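Side-chain contacts in hydrogenase expression/formation protein (HypB) (Archaeoglobus fulgidus, PDB 2WSM), which probably acts as a GTPase that binds nickel and zinc and takes part in hydrogenase maturation, dimerising in a GTP-dependent manner: residues I47-E52 against K199-W204; G61-D66 against H97-R102. One frame throughout, in Å; residues are numbered along the deposited sequence.

Contact 1 of 2, residues I47-E52 against K199-W204; sequences IERTIE and KGFEEW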
loop_
_atom_site.group_PDB
_atom_site.type_symbol
_atom_site.label_atom_id
_atom_site.label_comp_id
_atom_site.label_asym_id
_atom_site.label_seq_id
_atom_site.Cartn_x
_atom_site.Cartn_y
_atom_site.Cartn_z
ATOM N N ILE A 47 -22.287 1.667 0.978
ATOM C CA ILE A 47 -22.527 2.799 1.866
ATOM C C ILE A 47 -23.925 3.392 1.653
ATOM O O ILE A 47 -24.645 3.672 2.611
ATOM C CB ILE A 47 -21.447 3.884 1.702
ATOM C CG1 ILE A 47 -20.125 3.410 2.313
ATOM C CG2 ILE A 47 -21.892 5.198 2.356
ATOM C CD1 ILE A 47 -18.940 4.352 2.033
ATOM N N GLU A 48 -24.314 3.565 0.397
ATOM C CA GLU A 48 -25.653 4.054 0.090
ATOM C C GLU A 48 -26.705 3.094 0.627
ATOM O O GLU A 48 -27.583 3.492 1.392
ATOM C CB GLU A 48 -25.824 4.236 -1.419
ATOM C CG GLU A 48 -24.819 5.207 -2.028
ATOM C CD GLU A 48 -24.653 5.031 -3.527
ATOM O OE1 GLU A 48 -24.927 3.919 -4.028
ATOM O OE2 GLU A 48 -24.233 6.001 -4.200
ATOM N N ARG A 49 -26.613 1.827 0.225
ATOM C CA ARG A 49 -27.563 0.813 0.673
ATOM C C ARG A 49 -27.684 0.809 2.195
ATOM O O ARG A 49 -28.769 0.651 2.736
ATOM C CB ARG A 49 -27.171 -0.575 0.152
ATOM C CG ARG A 49 -27.238 -0.724 -1.371
ATOM C CD ARG A 49 -28.685 -0.721 -1.879
ATOM N NE ARG A 49 -29.545 -1.517 -1.012
ATOM C CZ ARG A 49 -29.782 -2.813 -1.173
ATOM N NH1 ARG A 49 -29.242 -3.462 -2.193
ATOM N NH2 ARG A 49 -30.570 -3.456 -0.320
ATOM N N THR A 50 -26.568 0.999 2.885
ATOM C CA THR A 50 -26.581 1.071 4.341
ATOM C C THR A 50 -27.405 2.260 4.820
ATOM O O THR A 50 -28.235 2.145 5.719
ATOM C CB THR A 50 -25.165 1.244 4.895
ATOM O OG1 THR A 50 -24.369 0.110 4.545
ATOM C CG2 THR A 50 -25.198 1.413 6.409
ATOM N N ILE A 51 -27.138 3.413 4.222
ATOM C CA ILE A 51 -27.839 4.636 4.560
ATOM C C ILE A 51 -29.339 4.448 4.349
ATOM O O ILE A 51 -30.152 4.885 5.164
ATOM C CB ILE A 51 -27.293 5.810 3.726
ATOM C CG1 ILE A 51 -25.861 6.127 4.172
ATOM C CG2 ILE A 51 -28.186 7.038 3.854
ATOM C CD1 ILE A 51 -25.091 6.959 3.187
ATOM N N GLU A 52 -29.691 3.756 3.270
ATOM C CA GLU A 52 -31.088 3.530 2.924
ATOM C C GLU A 52 -31.795 2.626 3.924
ATOM O O GLU A 52 -32.966 2.832 4.234
ATOM C CB GLU A 52 -31.200 2.960 1.514
ATOM C CG GLU A 52 -31.049 4.012 0.433
ATOM C CD GLU A 52 -30.519 3.458 -0.875
ATOM O OE1 GLU A 52 -30.812 2.284 -1.198
ATOM O OE2 GLU A 52 -29.810 4.208 -1.582
ATOM N N LYS A 199 -28.013 -11.015 -0.693
ATOM C CA LYS A 199 -27.191 -11.965 0.046
ATOM C C LYS A 199 -26.145 -11.249 0.916
ATOM O O LYS A 199 -25.398 -10.400 0.429
ATOM C CB LYS A 199 -26.514 -12.923 -0.938
ATOM C CG LYS A 199 -25.852 -14.130 -0.304
ATOM C CD LYS A 199 -25.320 -15.078 -1.381
ATOM C CE LYS A 199 -24.559 -16.246 -0.768
ATOM N NZ LYS A 199 -23.876 -17.071 -1.809
ATOM N N GLY A 200 -26.121 -11.582 2.204
ATOM C CA GLY A 200 -25.119 -11.073 3.120
ATOM C C GLY A 200 -25.423 -9.718 3.734
ATOM O O GLY A 200 -24.763 -9.307 4.695
ATOM N N PHE A 201 -26.426 -9.029 3.194
ATOM C CA PHE A 201 -26.704 -7.653 3.595
ATOM C C PHE A 201 -27.140 -7.540 5.049
ATOM O O PHE A 201 -26.632 -6.701 5.799
ATOM C CB PHE A 201 -27.743 -7.006 2.674
ATOM C CG PHE A 201 -27.914 -5.527 2.901
ATOM C CD1 PHE A 201 -26.889 -4.639 2.589
ATOM C CD2 PHE A 201 -29.088 -5.024 3.436
ATOM C CE1 PHE A 201 -27.040 -3.276 2.801
ATOM C CE2 PHE A 201 -29.248 -3.656 3.649
ATOM C CZ PHE A 201 -28.221 -2.781 3.330
ATOM N N GLU A 202 -28.084 -8.385 5.441
ATOM C CA GLU A 202 -28.574 -8.397 6.811
ATOM C C GLU A 202 -27.428 -8.683 7.767
ATOM O O GLU A 202 -27.339 -8.100 8.847
ATOM C CB GLU A 202 -29.661 -9.457 6.969
ATOM C CG GLU A 202 -30.790 -9.327 5.955
ATOM C CD GLU A 202 -31.770 -8.213 6.286
ATOM O OE1 GLU A 202 -31.457 -7.364 7.157
ATOM O OE2 GLU A 202 -32.860 -8.195 5.667
ATOM N N GLU A 203 -26.554 -9.596 7.363
ATOM C CA GLU A 203 -25.378 -9.904 8.157
ATOM C C GLU A 203 -24.547 -8.639 8.353
ATOM O O GLU A 203 -24.094 -8.358 9.463
ATOM C CB GLU A 203 -24.552 -10.997 7.482
ATOM C CG GLU A 203 -23.303 -11.391 8.249
ATOM C CD GLU A 203 -22.764 -12.767 7.850
ATOM O OE1 GLU A 203 -23.019 -13.218 6.709
ATOM O OE2 GLU A 203 -22.082 -13.398 8.684
ATOM N N TRP A 204 -24.361 -7.879 7.271
ATOM C CA TRP A 204 -23.608 -6.628 7.317
ATOM C C TRP A 204 -24.256 -5.646 8.277
ATOM O O TRP A 204 -23.592 -5.041 9.120
ATOM C CB TRP A 204 -23.520 -6.019 5.913
ATOM C CG TRP A 204 -23.177 -4.550 5.871
ATOM C CD1 TRP A 204 -24.016 -3.527 5.558
ATOM C CD2 TRP A 204 -21.900 -3.948 6.149
ATOM N NE1 TRP A 204 -23.346 -2.324 5.620
ATOM C CE2 TRP A 204 -22.046 -2.556 5.981
ATOM C CE3 TRP A 204 -20.652 -4.451 6.529
ATOM C CZ2 TRP A 204 -20.989 -1.659 6.172
ATOM C CZ3 TRP A 204 -19.598 -3.557 6.716
ATOM C CH2 TRP A 204 -19.775 -2.181 6.538
#

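Contact 2 of 2, residues G61-D66 against H97-R102; sequences GAMLGD and HMIYHR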
loop_
_atom_site.group_PDB
_atom_site.type_symbol
_atom_site.label_atom_id
_atom_site.label_comp_id
_atom_site.label_asym_id
_atom_site.label_seq_id
_atom_site.Cartn_x
_atom_site.Cartn_y
_atom_site.Cartn_z
ATOM N N GLY A 61 -22.788 9.604 8.890
ATOM C CA GLY A 61 -21.966 10.489 8.091
ATOM C C GLY A 61 -21.164 9.672 7.089
ATOM O O GLY A 61 -20.875 8.495 7.317
ATOM N N ALA A 62 -20.801 10.297 5.974
ATOM C CA ALA A 62 -20.006 9.630 4.956
ATOM C C ALA A 62 -18.855 10.507 4.476
ATOM O O ALA A 62 -19.054 11.653 4.083
ATOM C CB ALA A 62 -20.886 9.224 3.786
ATOM N N MET A 63 -17.652 9.954 4.524
ATOM C CA MET A 63 -16.474 10.597 3.964
ATOM C C MET A 63 -15.975 9.763 2.791
ATOM O O MET A 63 -15.508 8.634 2.970
ATOM C CB MET A 63 -15.388 10.737 5.029
ATOM C CG MET A 63 -15.835 11.570 6.230
ATOM S SD MET A 63 -14.519 11.929 7.407
ATOM C CE MET A 63 -13.440 12.935 6.392
ATOM N N LEU A 64 -16.087 10.317 1.588
ATOM C CA LEU A 64 -15.780 9.566 0.376
ATOM C C LEU A 64 -14.401 9.896 -0.165
ATOM O O LEU A 64 -14.190 10.962 -0.740
ATOM C CB LEU A 64 -16.844 9.818 -0.693
ATOM C CG LEU A 64 -18.284 9.494 -0.299
ATOM C CD1 LEU A 64 -19.220 9.794 -1.448
ATOM C CD2 LEU A 64 -18.428 8.025 0.155
ATOM N N GLY A 65 -13.472 8.961 0.009
ATOM C CA GLY A 65 -12.103 9.124 -0.434
ATOM C C GLY A 65 -11.793 8.559 -1.808
ATOM O O GLY A 65 -10.676 8.709 -2.293
ATOM N N ASP A 66 -12.757 7.884 -2.426
ATOM C CA ASP A 66 -12.648 7.594 -3.855
ATOM C C ASP A 66 -13.418 8.670 -4.601
ATOM O O ASP A 66 -14.377 9.225 -4.066
ATOM C CB ASP A 66 -13.195 6.204 -4.194
ATOM C CG ASP A 66 -12.099 5.207 -4.531
ATOM O OD1 ASP A 66 -12.355 3.990 -4.459
ATOM O OD2 ASP A 66 -10.978 5.637 -4.876
ATOM N N HIS A 97 -4.375 12.992 8.929
ATOM C CA HIS A 97 -4.424 14.420 8.636
ATOM C C HIS A 97 -5.577 14.811 7.722
ATOM O O HIS A 97 -6.164 15.879 7.889
ATOM C CB HIS A 97 -3.106 14.918 8.036
ATOM C CG HIS A 97 -2.985 16.410 8.022
ATOM N ND1 HIS A 97 -3.552 17.195 7.041
ATOM C CD2 HIS A 97 -2.375 17.263 8.880
ATOM C CE1 HIS A 97 -3.291 18.468 7.291
ATOM N NE2 HIS A 97 -2.576 18.535 8.401
ATOM N N MET A 98 -5.896 13.956 6.758
ATOM C CA MET A 98 -6.962 14.254 5.798
ATOM C C MET A 98 -8.338 14.403 6.441
ATOM O O MET A 98 -9.217 15.054 5.882
ATOM C CB MET A 98 -7.045 13.176 4.720
ATOM C CG MET A 98 -5.983 13.259 3.658
ATOM S SD MET A 98 -6.121 11.840 2.562
ATOM C CE MET A 98 -4.538 11.894 1.717
ATOM N N ILE A 99 -8.544 13.786 7.598
ATOM C CA ILE A 99 -9.847 13.867 8.233
ATOM C C ILE A 99 -9.807 14.649 9.534
ATOM O O ILE A 99 -10.845 14.939 10.123
ATOM C CB ILE A 99 -10.446 12.470 8.516
ATOM C CG1 ILE A 99 -9.772 11.838 9.730
ATOM C CG2 ILE A 99 -10.370 11.578 7.270
ATOM C CD1 ILE A 99 -10.253 10.421 10.018
ATOM N N TYR A 100 -8.604 14.987 9.970
ATOM C CA TYR A 100 -8.396 15.593 11.276
ATOM C C TYR A 100 -9.274 16.824 11.489
ATOM O O TYR A 100 -9.875 16.974 12.545
ATOM C CB TYR A 100 -6.912 15.913 11.456
ATOM C CG TYR A 100 -6.585 16.796 12.632
ATOM C CD1 TYR A 100 -6.999 16.463 13.915
ATOM C CD2 TYR A 100 -5.829 17.951 12.462
ATOM C CE1 TYR A 100 -6.692 17.265 14.989
ATOM C CE2 TYR A 100 -5.514 18.761 13.533
ATOM C CZ TYR A 100 -5.946 18.413 14.794
ATOM O OH TYR A 100 -5.631 19.220 15.860
ATOM N N HIS A 101 -9.371 17.682 10.476
ATOM C CA HIS A 101 -10.212 18.879 10.556
ATOM C C HIS A 101 -11.638 18.641 10.076
ATOM O O HIS A 101 -12.467 19.550 10.114
ATOM C CB HIS A 101 -9.616 20.027 9.734
ATOM C CG HIS A 101 -8.177 20.303 10.030
ATOM N ND1 HIS A 101 -7.758 20.899 11.199
ATOM C CD2 HIS A 101 -7.059 20.078 9.300
ATOM C CE1 HIS A 101 -6.443 21.020 11.183
ATOM N NE2 HIS A 101 -5.994 20.530 10.040
ATOM N N ARG A 102 -11.928 17.432 9.610
ATOM C CA ARG A 102 -13.243 17.150 9.038
ATOM C C ARG A 102 -14.180 16.506 10.051
ATOM O O ARG A 102 -15.398 16.621 9.950
ATOM C CB ARG A 102 -13.105 16.257 7.805
ATOM C CG ARG A 102 -12.274 16.873 6.671
ATOM C CD ARG A 102 -13.057 17.949 5.929
ATOM N NE ARG A 102 -13.021 19.229 6.625
ATOM C CZ ARG A 102 -13.990 20.136 6.584
ATOM N NH1 ARG A 102 -13.853 21.271 7.255
ATOM N NH2 ARG A 102 -15.102 19.907 5.890
#

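Contact 1 of 2, residues I47-E52 against K199-W204
Two aromatic side chains from the start of helix 201-212, Phe201 and Trp204, meet Arg49 and Thr50 of helix 43-54 in a buried, mixed polar and cation-pi contact between two helices of the nucleotide-binding fold. Helix 43-54 starts within a sequence that fits a P-loop (Walker A), whose last residues, Lys43 and Thr44, open the helix; helix 201-212 follows the edge strand 189-192. Trp204 NE1 donates to Thr50 OG1 at 2.9 Å with an N-H...O angle of 163°, and the hydroxyl oxygen lies almost in the indole plane, off the N-H edge. Thr50 OG1 stands beside its own backbone N and also bonds Leu46 O one helical turn back, serving as acceptor for the indole and donor to the carbonyl. Phe201 CZ comes to 3.5 Å from Arg49 O, and CE1 lies 3.8 Å from Arg49 CB. Bent at chi2 and chi3, the Arg49 chain curls over one ring face: CZ of Arg49 sits 4.8 Å from the Phe201 centroid, 10° off the normal, with NH2 shifted toward the rim and the guanidinium plane tilted 33° from the ring. Replacing Trp204 by an alanine would probably leave Thr50 OG1 without its indole donor and open a gap beside Leu46 and Met193. With the guanidinium over an aromatic face and NH1 bonded weakly to Leu195 O, the positive charge is probably stabilised by pi electrons and a carbonyl dipole.

Contact 2 of 2, residues G61-D66 against H97-R102
Arg102 N donates to Ile99 O at 2.8 Å, a backbone bond that closes a tight turn following on from the short, weakly bonded helix 96-100 and brings forward the two residues that receive Met63. The backbone angles of Tyr100 and His101, at the corners, are close to those of a type I turn. Across from it, Met63 on strand 60-64 points its CB toward the turn, and its CE reaches both residues: 3.5 Å to Ile99 CG2 and 3.6 Å to Arg102 CB. The contact is small, 119 Å² over both sides, and Met63 accounts for 69 Å² of it. The first of the two approaches is tighter than usual carbon-carbon contact, whereas Met63 SD stays 4.2 Å from Ile99 CG2. The bend at chi3 of Met63 (64°) turns the methyl out of the line of the chain and into the angle between the two partners. In Ile99 the first torsion, 76°, sets CG1 between the backbone N and the carbonyl carbon, which leaves CG2 as the branch that meets the sulfur-methyl end, the two side chains crossing at about a right angle.

The setting is one face of the parallel sheet of a P-loop NTPase fold, where strand 60-64 runs between 82-85 and 111-118. Met63 also packs on Leu112, Ile86 and Phe106, and Ile99 on Ile114 and on Asn21 of helix 12-28. Arg102 offers its aliphatic base to the methyl, CG being 4.1 Å from Met63 CE, while the rest of its chain leads away and ends in a salt bridge from NH2 to Glu84 OE1 on the neighbouring strand.

In the fold
Contacts 1 and 2 lie on opposite faces of the parallel sheet, their centres about 21 Å apart. Strand 111-118 shows this: Thr50 and Ile47 of helix 43-54 rest on Leu113, while Met63 and Ile99 rest on the alternate residues Leu112 and Ile114. Both contacts are mostly buried, but each has a more open arginine, Arg49 over an aromatic ring and Arg102 touching through its aliphatic part. Contact 1 joins helix to helix with a side-chain hydrogen bond and a cation-pi pair; contact 2 joins strand to turn by apolar packing. Consecutive elements connect them, with Ile47 CD1 4.2 Å from Leu64 CD2.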